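Local coordinates for methyltransferase (Pyrococcus horikoshii, PDB 1IXK), which probably transfers a methyl group from S-adenosyl-L-methionine to carbon 5 of cytidine in RNA, most likely tRNA, as a member of the RsmB/NOP family, at residues D58-L63 / F68-V73; P5-K10 / R31-A36; D9-L14 / L19-Y24; L179-L184 / L233-P238. One frame throughout, in Å; residues are numbered along the deposited sequence.

Interaction 1. Residues D58-L63 / F68-V73; sequences DLVKRL and FQFKRV
In the N-terminal RsmF-like domain a four-stranded antiparallel sheet carries helix 56-65 on one face; a tight turn leads from that helix into strand 69-73, an outermost strand of the sheet, and the strand folds back beside the helix. Phe70 fills the angle between the two elements. Its ring reaches from the strand toward the helix and sets its far end between two side chains one turn apart. On one side CE2 lies 3.8 Å from both methyls of Val60, CG1 and CG2, so the beta-branched residue straddles that corner of the ring; CG1 comes in at the edge, near the ring plane. On the other side CE1 lies 3.8 Å from CB of Leu63, the two side chains crossing at about a right angle. The ring is wide enough to bridge Val60 and Leu63. Phe70 also meets Phe47 and Phe80 edge-to-face, so the same ring ties the helix to the two inner strands of the sheet, and Leu63 leans on Phe47 too. The chain is pinned where it leaves the helix: Phe68 N donates to Leu63 O over 3.2 Å, with an N-H...O angle of 148° and the donor tilted 35° from the carbonyl plane. With CG of Phe68 anti to its carbonyl carbon (chi1 -63°), the ring swings back beside the helix end, where CD1 stands 3.5 Å from Leu63 O, the oxygen lying at the ring edge and in its plane.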
# COMPACT_ATOMS: atom_id res chain seq x y z
N ASP A 58 -4.94 24.82 -6.06
CA ASP A 58 -5.36 25.76 -5.02
C ASP A 58 -4.80 25.43 -3.63
O ASP A 58 -4.38 26.33 -2.90
CB ASP A 58 -6.89 25.83 -4.94
CG ASP A 58 -7.50 26.53 -6.14
OD1 ASP A 58 -6.86 27.47 -6.66
OD2 ASP A 58 -8.62 26.15 -6.55
N LEU A 59 -4.81 24.15 -3.27
CA LEU A 59 -4.31 23.74 -1.97
C LEU A 59 -2.83 24.07 -1.84
O LEU A 59 -2.37 24.56 -0.81
CB LEU A 59 -4.54 22.24 -1.76
CG LEU A 59 -4.12 21.60 -0.42
CD1 LEU A 59 -2.60 21.51 -0.34
CD2 LEU A 59 -4.67 22.42 0.74
N VAL A 60 -2.07 23.78 -2.90
CA VAL A 60 -0.64 24.05 -2.90
C VAL A 60 -0.33 25.53 -2.68
O VAL A 60 0.58 25.88 -1.93
CB VAL A 60 0.02 23.59 -4.22
CG1 VAL A 60 1.43 24.14 -4.32
CG2 VAL A 60 0.04 22.07 -4.28
N LYS A 61 -1.09 26.40 -3.35
CA LYS A 61 -0.87 27.83 -3.20
C LYS A 61 -1.15 28.27 -1.76
O LYS A 61 -0.42 29.07 -1.19
CB LYS A 61 -1.76 28.61 -4.17
CG LYS A 61 -1.40 28.37 -5.62
CD LYS A 61 -2.42 29.00 -6.56
CE LYS A 61 -2.10 28.68 -8.01
NZ LYS A 61 -3.19 29.14 -8.91
N ARG A 62 -2.21 27.71 -1.17
CA ARG A 62 -2.57 28.05 0.20
C ARG A 62 -1.50 27.64 1.21
O ARG A 62 -1.16 28.42 2.11
CB ARG A 62 -3.89 27.38 0.58
CG ARG A 62 -5.11 28.00 -0.09
CD ARG A 62 -6.40 27.30 0.33
NE ARG A 62 -6.53 27.20 1.78
CZ ARG A 62 -7.67 26.93 2.41
NH1 ARG A 62 -8.79 26.76 1.71
NH2 ARG A 62 -7.70 26.85 3.74
N LEU A 63 -0.97 26.43 1.07
CA LEU A 63 0.07 25.95 1.99
C LEU A 63 1.39 26.68 1.81
O LEU A 63 2.06 27.02 2.78
CB LEU A 63 0.27 24.44 1.82
CG LEU A 63 -0.83 23.56 2.42
CD1 LEU A 63 -0.43 22.08 2.37
CD2 LEU A 63 -1.08 23.97 3.87
N PHE A 68 4.87 26.46 4.17
CA PHE A 68 5.17 25.06 3.92
C PHE A 68 5.77 24.86 2.54
O PHE A 68 5.40 25.55 1.59
CB PHE A 68 3.90 24.20 4.04
CG PHE A 68 3.29 24.20 5.42
CD1 PHE A 68 2.44 25.23 5.82
CD2 PHE A 68 3.57 23.18 6.31
CE1 PHE A 68 1.89 25.23 7.09
CE2 PHE A 68 3.02 23.17 7.59
CZ PHE A 68 2.18 24.20 7.98
N GLN A 69 6.70 23.92 2.43
CA GLN A 69 7.32 23.59 1.15
C GLN A 69 7.27 22.07 1.05
O GLN A 69 7.34 21.37 2.06
CB GLN A 69 8.76 24.11 1.09
CG GLN A 69 8.86 25.62 1.27
CD GLN A 69 10.27 26.15 1.11
OE1 GLN A 69 11.22 25.58 1.65
NE2 GLN A 69 10.41 27.24 0.37
N PHE A 70 7.12 21.55 -0.16
CA PHE A 70 7.01 20.11 -0.35
C PHE A 70 7.33 19.67 -1.76
O PHE A 70 7.33 20.48 -2.69
CB PHE A 70 5.59 19.67 0.01
CG PHE A 70 4.54 20.70 -0.30
CD1 PHE A 70 4.15 21.63 0.66
CD2 PHE A 70 3.98 20.78 -1.58
CE1 PHE A 70 3.21 22.62 0.36
CE2 PHE A 70 3.04 21.78 -1.89
CZ PHE A 70 2.66 22.70 -0.91
N LYS A 71 7.60 18.37 -1.92
CA LYS A 71 7.92 17.79 -3.22
C LYS A 71 6.83 16.79 -3.59
O LYS A 71 6.20 16.19 -2.72
CB LYS A 71 9.25 17.05 -3.17
CG LYS A 71 10.44 17.88 -2.74
CD LYS A 71 11.68 17.02 -2.66
CE LYS A 71 11.48 15.84 -1.71
NZ LYS A 71 12.67 14.96 -1.63
N ARG A 72 6.62 16.60 -4.88
CA ARG A 72 5.59 15.67 -5.34
C ARG A 72 5.95 14.21 -5.10
O ARG A 72 7.12 13.84 -5.12
CB ARG A 72 5.34 15.88 -6.83
CG ARG A 72 4.02 16.55 -7.16
CD ARG A 72 2.82 15.67 -6.81
NE ARG A 72 2.90 14.35 -7.45
CZ ARG A 72 2.94 14.15 -8.77
NH1 ARG A 72 2.90 15.18 -9.60
NH2 ARG A 72 3.01 12.92 -9.25
N VAL A 73 4.94 13.39 -4.85
CA VAL A 73 5.17 11.96 -4.70
C VAL A 73 4.99 11.54 -6.16
O VAL A 73 3.94 11.77 -6.75
CB VAL A 73 4.13 11.27 -3.79
CG1 VAL A 73 4.21 11.84 -2.37
CG2 VAL A 73 2.73 11.45 -4.34

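Interaction 2. Residues P5-K10 / R31-A36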
# COMPACT_ATOMS: atom_id res chain seq x y z
N PRO A 5 32.06 -10.98 7.57
CA PRO A 5 31.81 -10.90 9.01
C PRO A 5 31.37 -9.49 9.40
O PRO A 5 30.58 -9.31 10.33
CB PRO A 5 33.17 -11.27 9.61
CG PRO A 5 33.74 -12.21 8.60
CD PRO A 5 33.41 -11.50 7.30
N SER A 6 31.88 -8.50 8.68
CA SER A 6 31.55 -7.10 8.94
C SER A 6 30.07 -6.82 8.72
O SER A 6 29.36 -6.45 9.66
CB SER A 6 32.38 -6.18 8.03
OG SER A 6 33.77 -6.33 8.26
N MSE A 7 29.61 -6.99 7.48
CA MSE A 7 28.21 -6.74 7.15
C MSE A 7 27.30 -7.59 8.03
O MSE A 7 26.27 -7.11 8.51
CB MSE A 7 27.94 -7.05 5.67
CG MSE A 7 26.66 -6.41 5.15
SE MSE A 7 26.36 -6.69 3.38
CE MSE A 7 27.66 -5.70 2.66
N LEU A 8 27.68 -8.84 8.25
CA LEU A 8 26.89 -9.73 9.09
C LEU A 8 26.70 -9.10 10.46
O LEU A 8 25.58 -8.93 10.93
CB LEU A 8 27.60 -11.08 9.23
CG LEU A 8 26.93 -12.14 10.12
CD1 LEU A 8 25.56 -12.49 9.56
CD2 LEU A 8 27.81 -13.38 10.18
N ASP A 9 27.81 -8.73 11.10
CA ASP A 9 27.77 -8.11 12.41
C ASP A 9 26.89 -6.86 12.42
O ASP A 9 26.13 -6.64 13.36
CB ASP A 9 29.19 -7.75 12.87
CG ASP A 9 30.02 -8.98 13.18
OD1 ASP A 9 31.25 -8.84 13.40
OD2 ASP A 9 29.45 -10.09 13.22
N LYS A 10 27.00 -6.04 11.37
CA LYS A 10 26.19 -4.84 11.29
C LYS A 10 24.71 -5.19 11.27
O LYS A 10 23.90 -4.56 11.96
CB LYS A 10 26.55 -4.03 10.04
CG LYS A 10 27.75 -3.12 10.23
CD LYS A 10 28.05 -2.30 8.99
CE LYS A 10 29.06 -1.20 9.29
NZ LYS A 10 30.31 -1.73 9.89
N ARG A 31 23.88 -4.59 -1.19
CA ARG A 31 22.84 -3.58 -1.04
C ARG A 31 22.00 -3.88 0.20
O ARG A 31 21.33 -3.00 0.75
CB ARG A 31 21.94 -3.55 -2.28
CG ARG A 31 20.86 -2.47 -2.23
CD ARG A 31 19.90 -2.57 -3.41
NE ARG A 31 18.86 -1.55 -3.34
CZ ARG A 31 17.90 -1.39 -4.25
NH1 ARG A 31 17.83 -2.19 -5.30
NH2 ARG A 31 17.00 -0.41 -4.10
N ALA A 32 22.04 -5.13 0.65
CA ALA A 32 21.29 -5.54 1.83
C ALA A 32 21.51 -4.60 3.01
O ALA A 32 20.57 -4.18 3.66
CB ALA A 32 21.67 -6.97 2.21
N ILE A 33 22.77 -4.26 3.27
CA ILE A 33 23.10 -3.37 4.37
C ILE A 33 22.51 -1.97 4.16
O ILE A 33 22.01 -1.35 5.09
CB ILE A 33 24.64 -3.26 4.57
CG1 ILE A 33 24.95 -2.32 5.74
CG2 ILE A 33 25.30 -2.76 3.30
CD1 ILE A 33 24.43 -2.81 7.07
N ARG A 34 22.58 -1.47 2.93
CA ARG A 34 22.06 -0.15 2.61
C ARG A 34 20.54 -0.06 2.80
O ARG A 34 20.01 0.97 3.22
CB ARG A 34 22.44 0.24 1.18
CG ARG A 34 23.95 0.26 0.95
CD ARG A 34 24.35 1.14 -0.23
NE ARG A 34 23.99 0.59 -1.53
CZ ARG A 34 24.56 -0.49 -2.07
NH1 ARG A 34 25.52 -1.14 -1.43
NH2 ARG A 34 24.17 -0.91 -3.27
N ILE A 35 19.84 -1.15 2.50
CA ILE A 35 18.39 -1.19 2.66
C ILE A 35 18.05 -1.24 4.15
O ILE A 35 17.19 -0.49 4.62
CB ILE A 35 17.80 -2.44 1.96
CG1 ILE A 35 17.89 -2.27 0.44
CG2 ILE A 35 16.35 -2.66 2.41
CD1 ILE A 35 17.64 -3.54 -0.34
N ALA A 36 18.73 -2.12 4.88
CA ALA A 36 18.50 -2.27 6.31
C ALA A 36 18.74 -0.97 7.09
O ALA A 36 17.91 -0.57 7.91
CB ALA A 36 19.39 -3.38 6.87
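Selenomethionine 7, the selenium-labelled form of Met7, lays its side chain obliquely across Ile33, overlapping it from CG to the terminal methyl. CG sits 3.8 Å from Ile33 CB, the selenium follows at 4.0 Å from the same CB, and CE ends 3.8 Å from Ile33 CG2. The first two torsions are extended, CG being anti to the backbone N (chi1 -162°), which carries the chain straight out from helix 5-13 toward helix 31-38; the bend at the third (chi3 -69°) then turns CE along the branch of the isoleucine. An unbranched, flexible side chain suits this place because it can follow the contour of a beta-branched neighbour. Ile33 answers with both its arms. Its CG2 takes the methionine end, while CG1, anti to the backbone N, leads CD1 away to a second partner, Lys10, one helical turn after Met7. There CD1 packs 3.8 Å from Lys10 CB and 4.1 Å from Lys10 CD. Lysine serves here through its hydrocarbon part: its chain starts toward helix 31-38 and then carries the ammonium group away from it, which fits its exposed position. Helix 18-28, between these two in sequence, completes the bundle, Phe25 touching Met7 and Tyr24 touching Ala32. All the cross-contacts are between carbon or selenium atoms, with no polar pair to impose a direction, so this surface contact depends on shape and on shielding apolar groups from water.

Interaction 3. Residues D9-L14 / L19-Y24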
# COMPACT_ATOMS: atom_id res chain seq x y z
N ASP A 9 27.81 -8.73 11.10
CA ASP A 9 27.77 -8.11 12.41
C ASP A 9 26.89 -6.86 12.42
O ASP A 9 26.13 -6.64 13.36
CB ASP A 9 29.19 -7.75 12.87
CG ASP A 9 30.02 -8.98 13.18
OD1 ASP A 9 31.25 -8.84 13.40
OD2 ASP A 9 29.45 -10.09 13.22
N LYS A 10 27.00 -6.04 11.37
CA LYS A 10 26.19 -4.84 11.29
C LYS A 10 24.71 -5.19 11.27
O LYS A 10 23.90 -4.56 11.96
CB LYS A 10 26.55 -4.03 10.04
CG LYS A 10 27.75 -3.12 10.23
CD LYS A 10 28.05 -2.30 8.99
CE LYS A 10 29.06 -1.20 9.29
NZ LYS A 10 30.31 -1.73 9.89
N LEU A 11 24.35 -6.20 10.48
CA LEU A 11 22.96 -6.63 10.41
C LEU A 11 22.51 -7.21 11.74
O LEU A 11 21.37 -7.00 12.17
CB LEU A 11 22.77 -7.65 9.29
CG LEU A 11 22.86 -7.11 7.87
CD1 LEU A 11 22.80 -8.25 6.87
CD2 LEU A 11 21.72 -6.12 7.63
N LEU A 12 23.39 -7.95 12.40
CA LEU A 12 23.06 -8.55 13.69
C LEU A 12 22.81 -7.45 14.73
O LEU A 12 21.92 -7.57 15.56
CB LEU A 12 24.18 -9.47 14.18
CG LEU A 12 24.23 -10.91 13.66
CD1 LEU A 12 23.03 -11.68 14.17
CD2 LEU A 12 24.26 -10.92 12.16
N ARG A 13 23.60 -6.39 14.66
CA ARG A 13 23.44 -5.29 15.61
C ARG A 13 22.13 -4.54 15.40
O ARG A 13 21.53 -4.06 16.36
CB ARG A 13 24.62 -4.32 15.50
CG ARG A 13 25.95 -4.92 15.93
CD ARG A 13 27.05 -3.87 16.01
NE ARG A 13 28.35 -4.46 16.34
CZ ARG A 13 28.61 -5.12 17.46
NH1 ARG A 13 27.67 -5.29 18.37
NH2 ARG A 13 29.83 -5.60 17.67
N LEU A 14 21.69 -4.45 14.15
CA LEU A 14 20.43 -3.77 13.85
C LEU A 14 19.25 -4.56 14.39
O LEU A 14 18.12 -4.07 14.41
CB LEU A 14 20.27 -3.55 12.35
CG LEU A 14 21.23 -2.55 11.70
CD1 LEU A 14 20.85 -2.36 10.24
CD2 LEU A 14 21.17 -1.22 12.43
N LEU A 19 19.59 -15.73 10.16
CA LEU A 19 18.77 -16.25 9.07
C LEU A 19 18.32 -15.13 8.14
O LEU A 19 18.50 -15.21 6.92
CB LEU A 19 17.55 -16.99 9.62
CG LEU A 19 16.52 -17.47 8.60
CD1 LEU A 19 17.18 -18.37 7.56
CD2 LEU A 19 15.40 -18.21 9.32
N PHE A 20 17.71 -14.09 8.71
CA PHE A 20 17.23 -12.97 7.91
C PHE A 20 18.38 -12.22 7.27
O PHE A 20 18.26 -11.72 6.15
CB PHE A 20 16.39 -12.01 8.76
CG PHE A 20 14.98 -12.49 9.01
CD1 PHE A 20 13.98 -11.57 9.32
CD2 PHE A 20 14.66 -13.84 8.95
CE1 PHE A 20 12.67 -12.00 9.56
CE2 PHE A 20 13.36 -14.28 9.20
CZ PHE A 20 12.36 -13.36 9.50
N ALA A 21 19.51 -12.13 7.98
CA ALA A 21 20.67 -11.44 7.43
C ALA A 21 21.15 -12.20 6.19
O ALA A 21 21.47 -11.59 5.17
CB ALA A 21 21.79 -11.38 8.47
N ASP A 22 21.20 -13.53 6.28
CA ASP A 22 21.64 -14.34 5.15
C ASP A 22 20.63 -14.24 4.01
O ASP A 22 21.01 -14.19 2.85
CB ASP A 22 21.81 -15.81 5.57
CG ASP A 22 23.07 -16.04 6.40
OD1 ASP A 22 24.06 -15.30 6.22
OD2 ASP A 22 23.08 -16.98 7.23
N ARG A 23 19.34 -14.22 4.35
CA ARG A 23 18.30 -14.10 3.34
C ARG A 23 18.42 -12.78 2.58
O ARG A 23 18.43 -12.76 1.35
CB ARG A 23 16.91 -14.20 3.99
CG ARG A 23 16.43 -15.63 4.22
CD ARG A 23 15.22 -15.68 5.16
NE ARG A 23 14.07 -14.92 4.69
CZ ARG A 23 13.15 -15.36 3.84
NH1 ARG A 23 13.24 -16.59 3.34
NH2 ARG A 23 12.13 -14.58 3.49
N TYR A 24 18.54 -11.67 3.31
CA TYR A 24 18.64 -10.38 2.65
C TYR A 24 19.88 -10.26 1.78
O TYR A 24 19.83 -9.67 0.71
CB TYR A 24 18.59 -9.24 3.68
CG TYR A 24 17.25 -9.15 4.39
CD1 TYR A 24 16.09 -9.61 3.77
CD2 TYR A 24 17.15 -8.63 5.67
CE1 TYR A 24 14.85 -9.55 4.41
CE2 TYR A 24 15.92 -8.56 6.33
CZ TYR A 24 14.78 -9.02 5.69
OH TYR A 24 13.55 -8.96 6.32
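The first two helices of the chain, 5-13 and 18-28, form a helical hairpin joined by a short turn, and Leu11 meets Ala21 where residues 9-14 and 19-24 come nearest, 6.1 Å between the two CA atoms. Followed outward, Leu11 begins at once in contact: its CB lies 3.9 Å from CB of Ala21. CG is anti to the carbonyl carbon (chi1 -72°), beside the backbone N; from this branch point the two methyls diverge. CD1 goes to helix 18-28, where it rests 3.7 Å from Ala21 CB and 3.9 Å from Ala21 CA, touching the helix surface itself as well as the methyl. CD2 turns instead to Ala36 of helix 31-38, 3.7 Å from its CB, so one leucine fills the junction of three helices. Alanine suits position 21 because its short side chain permits the backbones to come this close, and leucine suits position 11 because its fork reaches two neighbours. Tyr16, in the turn, also packs against Leu11. Farther along helix 18-28, Arg23 and Tyr24 bind Glu250, joining the hairpin to the probable methyltransferase domain. At the rim of the contact, Leu12 adds a looser touch, its CD2 standing 4.5 Å from Ala21 CB.

Interaction 4. Residues L179-L184 / L233-P238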
# COMPACT_ATOMS: atom_id res chain seq x y z
N LEU A 179 -12.82 -11.18 4.73
CA LEU A 179 -12.85 -12.56 4.26
C LEU A 179 -14.29 -13.02 4.01
O LEU A 179 -14.51 -14.01 3.32
CB LEU A 179 -12.18 -13.49 5.28
CG LEU A 179 -10.64 -13.49 5.28
CD1 LEU A 179 -10.13 -14.38 6.40
CD2 LEU A 179 -10.12 -13.97 3.95
N HIS A 180 -15.25 -12.29 4.56
CA HIS A 180 -16.67 -12.61 4.39
C HIS A 180 -17.26 -11.85 3.21
O HIS A 180 -18.48 -11.87 2.99
CB HIS A 180 -17.46 -12.23 5.65
CG HIS A 180 -17.03 -12.96 6.88
ND1 HIS A 180 -17.22 -14.32 7.05
CD2 HIS A 180 -16.42 -12.52 8.01
CE1 HIS A 180 -16.74 -14.68 8.23
NE2 HIS A 180 -16.25 -13.61 8.83
N ILE A 181 -16.41 -11.19 2.43
CA ILE A 181 -16.87 -10.41 1.29
C ILE A 181 -17.78 -11.21 0.35
O ILE A 181 -18.72 -10.68 -0.22
CB ILE A 181 -15.67 -9.81 0.52
CG1 ILE A 181 -16.16 -8.74 -0.46
CG2 ILE A 181 -14.90 -10.91 -0.19
CD1 ILE A 181 -15.04 -7.88 -1.02
N GLY A 182 -17.51 -12.51 0.23
CA GLY A 182 -18.33 -13.34 -0.64
C GLY A 182 -19.79 -13.46 -0.23
O GLY A 182 -20.65 -13.74 -1.06
N GLU A 183 -20.08 -13.25 1.05
CA GLU A 183 -21.45 -13.36 1.53
C GLU A 183 -22.35 -12.20 1.10
O GLU A 183 -23.56 -12.24 1.29
CB GLU A 183 -21.47 -13.50 3.06
CG GLU A 183 -21.00 -14.86 3.54
CD GLU A 183 -21.10 -15.03 5.04
OE1 GLU A 183 -20.29 -14.40 5.77
OE2 GLU A 183 -21.98 -15.78 5.50
N LEU A 184 -21.74 -11.17 0.51
CA LEU A 184 -22.49 -10.02 0.04
C LEU A 184 -23.16 -10.31 -1.30
O LEU A 184 -24.09 -9.61 -1.70
CB LEU A 184 -21.57 -8.81 -0.12
CG LEU A 184 -21.04 -8.06 1.11
CD1 LEU A 184 -20.25 -8.98 2.01
CD2 LEU A 184 -20.17 -6.91 0.63
N LEU A 233 -10.36 -12.34 -5.66
CA LEU A 233 -10.50 -12.71 -7.06
C LEU A 233 -11.85 -13.39 -7.31
O LEU A 233 -12.44 -13.24 -8.38
CB LEU A 233 -9.35 -13.63 -7.47
CG LEU A 233 -7.97 -12.95 -7.51
CD1 LEU A 233 -6.89 -13.98 -7.81
CD2 LEU A 233 -7.98 -11.86 -8.56
N GLU A 234 -12.33 -14.11 -6.29
CA GLU A 234 -13.60 -14.82 -6.36
C GLU A 234 -14.80 -13.90 -6.62
O GLU A 234 -15.70 -14.23 -7.40
CB GLU A 234 -13.82 -15.58 -5.05
CG GLU A 234 -15.14 -16.33 -4.94
CD GLU A 234 -15.46 -16.73 -3.51
OE1 GLU A 234 -14.58 -17.30 -2.84
OE2 GLU A 234 -16.60 -16.47 -3.06
N VAL A 235 -14.83 -12.75 -5.95
CA VAL A 235 -15.93 -11.81 -6.10
C VAL A 235 -15.66 -10.76 -7.19
O VAL A 235 -16.49 -9.88 -7.43
CB VAL A 235 -16.22 -11.08 -4.77
CG1 VAL A 235 -16.61 -12.10 -3.70
CG2 VAL A 235 -15.00 -10.29 -4.32
N LEU A 236 -14.52 -10.86 -7.84
CA LEU A 236 -14.16 -9.92 -8.89
C LEU A 236 -14.82 -10.31 -10.22
O LEU A 236 -14.86 -11.48 -10.58
CB LEU A 236 -12.64 -9.90 -9.06
CG LEU A 236 -12.05 -8.85 -9.99
CD1 LEU A 236 -12.35 -7.46 -9.43
CD2 LEU A 236 -10.54 -9.05 -10.10
N LYS A 237 -15.33 -9.32 -10.93
CA LYS A 237 -15.97 -9.57 -12.22
C LYS A 237 -14.91 -9.93 -13.25
O LYS A 237 -13.74 -9.58 -13.10
CB LYS A 237 -16.69 -8.31 -12.70
CG LYS A 237 -15.72 -7.19 -13.02
CD LYS A 237 -16.37 -6.02 -13.76
CE LYS A 237 -15.32 -4.96 -14.10
NZ LYS A 237 -15.89 -3.81 -14.83
N PRO A 238 -15.31 -10.64 -14.32
CA PRO A 238 -14.30 -10.98 -15.33
C PRO A 238 -13.86 -9.64 -15.93
O PRO A 238 -14.69 -8.76 -16.17
CB PRO A 238 -15.09 -11.84 -16.32
CG PRO A 238 -16.09 -12.52 -15.43
CD PRO A 238 -16.56 -11.38 -14.56
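Residues 179-184 wind as a 3-10 segment in the connection between strands 171-174 and 188-194, and they pass the end of helix 215-235 near its junction with the short strand 236-237. The backbones come nearest at Gly182 and Val235, whose CA atoms are 6.2 Å apart. The 3-10 turns are held by i to i-3 bonds: Glu183 N to His180 O at 2.9 Å, and Leu184 N to Ile181 O at 3.1 Å. Val235 is the side chain that carries most of the contact. Its CG1, anti to the carbonyl carbon (chi1 -60°), presses on the backbone of Gly182, 3.7 Å from CA, a closeness suited to glycine, which presents only its backbone there. The same CG1 lies 4.1 Å from Ile181 CG2, and the other methyl, CG2, is 4.1 Å from Ile181 CD1. The two beta-branched side chains cross obliquely, two methyls of each taking part, as suits a compact apolar pairing. Glu234 lies at the rim, where its OE2 approaches Gly182 CA at 4.3 Å, while OE1 makes a salt bridge to Lys231, one turn back on the same helix. Ile181 is about 11 Å, side chain to side chain, from Asp194 and Pro129, which are predicted to bind S-adenosyl-L-methionine. The contact joins a loop to the end of helix 215-235 beside the start of strand 188-194, an inner strand of the mixed Rossmann-like sheet: Ile181 and Val235 both rest on Phe188 of that strand, Val235 also reaches its Ile191, and Ile181 touches Phe149 of strand 145-149.

Along the chain, interactions 2 and 3 start from the same helix, 5-13, and share Asp9 and Lys10; interaction 1 follows and interaction 4 comes last. Interactions 2 and 3 have centres about 6 Å apart and touch each other, so helices 5-13, 18-28 and 31-38 pack as one N-terminal helical unit. Interaction 1 lies about 37 Å from interaction 2, centre to centre, where helix 56-65 packs on the antiparallel sheet. Interaction 4, about 39 Å from interaction 1 and across the chain's centre, belongs to the methyltransferase domain. Separate local contacts thus join the N-terminal helices, the small antiparallel sheet with its helix, and the probable cofactor-binding domain.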